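Lin1840 protein (Listeria innocua serovar 6a, PDB 4ZOC) acts as a family 3 beta-glucosidase in beta-1,2-glucan metabolism, probably releasing glucose from the non-reducing ends of its substrates. Local coordinates at the interface of chains A and B. Numbering follows the deposited sequence. Chains: chain A/B, Lin1840 protein.

The interface of chains A and B. Residues chain A 557, 587-590; chain B 476-479.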
# COMPACT_ATOMS: atom_id res chain seq x y z
N THR A 557 -13.33 3.68 6.28
CA THR A 557 -13.58 4.08 4.91
C THR A 557 -12.47 3.46 4.04
O THR A 557 -11.44 3.02 4.59
CB THR A 557 -13.56 5.61 4.77
OG1 THR A 557 -14.05 6.03 3.50
CG2 THR A 557 -12.17 6.17 5.09
N TYR A 587 -5.27 10.57 11.25
CA TYR A 587 -5.89 11.21 10.13
C TYR A 587 -6.71 12.45 10.58
O TYR A 587 -7.37 12.46 11.61
CB TYR A 587 -6.89 10.31 9.43
CG TYR A 587 -6.30 9.10 8.71
CD1 TYR A 587 -5.73 9.23 7.42
CD2 TYR A 587 -6.31 7.85 9.32
CE1 TYR A 587 -5.20 8.10 6.78
CE2 TYR A 587 -5.77 6.74 8.72
CZ TYR A 587 -5.25 6.87 7.42
OH TYR A 587 -4.74 5.75 6.82
N LEU A 588 -6.81 13.42 9.71
CA LEU A 588 -7.68 14.58 10.00
C LEU A 588 -9.19 14.26 9.95
O LEU A 588 -9.97 14.92 10.65
CB LEU A 588 -7.36 15.71 9.07
CG LEU A 588 -5.97 16.29 9.02
CD1 LEU A 588 -5.96 17.38 7.96
CD2 LEU A 588 -5.53 16.80 10.39
N ASP A 589 -9.60 13.23 9.18
CA ASP A 589 -10.96 13.04 8.81
C ASP A 589 -11.58 11.75 9.36
O ASP A 589 -12.76 11.65 9.37
CB ASP A 589 -11.15 13.14 7.29
CG ASP A 589 -10.25 12.18 6.45
OD1 ASP A 589 -9.23 11.67 6.92
OD2 ASP A 589 -10.63 11.92 5.29
N ILE A 590 -10.78 10.84 9.94
CA ILE A 590 -11.31 9.55 10.48
C ILE A 590 -10.47 9.11 11.66
O ILE A 590 -9.32 9.57 11.83
CB ILE A 590 -11.28 8.43 9.45
CG1 ILE A 590 -9.86 8.17 8.95
CG2 ILE A 590 -12.26 8.68 8.30
CD1 ILE A 590 -9.70 6.79 8.23
N SER B 476 -2.90 14.18 7.19
CA SER B 476 -3.31 13.01 6.40
C SER B 476 -4.79 13.03 6.20
O SER B 476 -5.51 13.19 7.20
CB SER B 476 -2.91 11.73 7.13
OG SER B 476 -1.48 11.55 7.11
N LEU B 477 -5.25 12.81 4.95
CA LEU B 477 -6.68 12.71 4.63
C LEU B 477 -6.89 11.33 4.13
O LEU B 477 -6.26 10.93 3.17
CB LEU B 477 -7.14 13.69 3.57
CG LEU B 477 -7.29 15.11 3.87
CD1 LEU B 477 -7.89 15.77 2.61
CD2 LEU B 477 -8.17 15.25 5.11
N ALA B 478 -7.74 10.57 4.80
CA ALA B 478 -8.05 9.24 4.29
C ALA B 478 -8.79 9.31 2.95
O ALA B 478 -8.62 8.41 2.12
CB ALA B 478 -8.83 8.44 5.31
N THR B 479 -9.63 10.33 2.73
CA THR B 479 -10.35 10.49 1.51
C THR B 479 -9.86 11.74 0.81
O THR B 479 -9.96 12.86 1.39
CB THR B 479 -11.88 10.55 1.71
OG1 THR B 479 -12.31 9.35 2.33
CG2 THR B 479 -12.58 10.69 0.37
O HOH W 1 -12.22 6.69 1.62
O HOH W 2 -12.42 9.81 4.92
O HOH W 3 -15.11 8.66 1.93
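The carboxylate of A:Asp589 meets the backbone of B:Ala478 and B:Thr479 end-on. OD1 of A:Asp589 accepts a hydrogen bond from the amide N of B:Ala478 at 2.8 Å, 167° at the hydrogen. OD2 of A:Asp589 accepts one from the amide N of B:Thr479 at 3.2 Å. Both oxygens use the syn lone pair. The carboxylate thus faces two successive N-H groups, which should limit its rotation; the OD2 bond is the longer. CG of A:Asp589 lies between its own backbone N and carbonyl carbon (chi1 56°), which turns the carboxylate toward the backbone of the chain B loop. One step back, the amide N of A:Leu588 binds the carbonyl O of B:Ser476 at 2.8 Å, nearly along the C=O axis. This bond belongs to a short parallel beta bridge between A:Tyr587 and B:Ser476.

Apolar groups flank the polar core. The methyl CB of B:Ala478 sits over one face of the A:Tyr587 ring, offset toward the rim. CB of B:Ala478 also meets CD1, the tip of A:Ile590, in a tight 3.5 Å contact. On the other flank, CD2 of B:Leu477 touches CG of A:Asp589 and, a little farther off, CB of A:Leu588. The B:Leu477 side chain lies roughly at right angles to that of A:Asp589.

The two subunits are identical, and twofold symmetry gives this loop-to-loop patch a second occurrence. It is part of the dimer interface of the deposited assembly, which may or may not be the biological form. At the far end the threonine hydroxyls are linked by water. Water 1 lies 2.7 Å from OG1 of A:Thr557 and 2.8 Å from OG1 of B:Thr479. Water 2 joins that B:Thr479 hydroxyl to OD2 of A:Asp589.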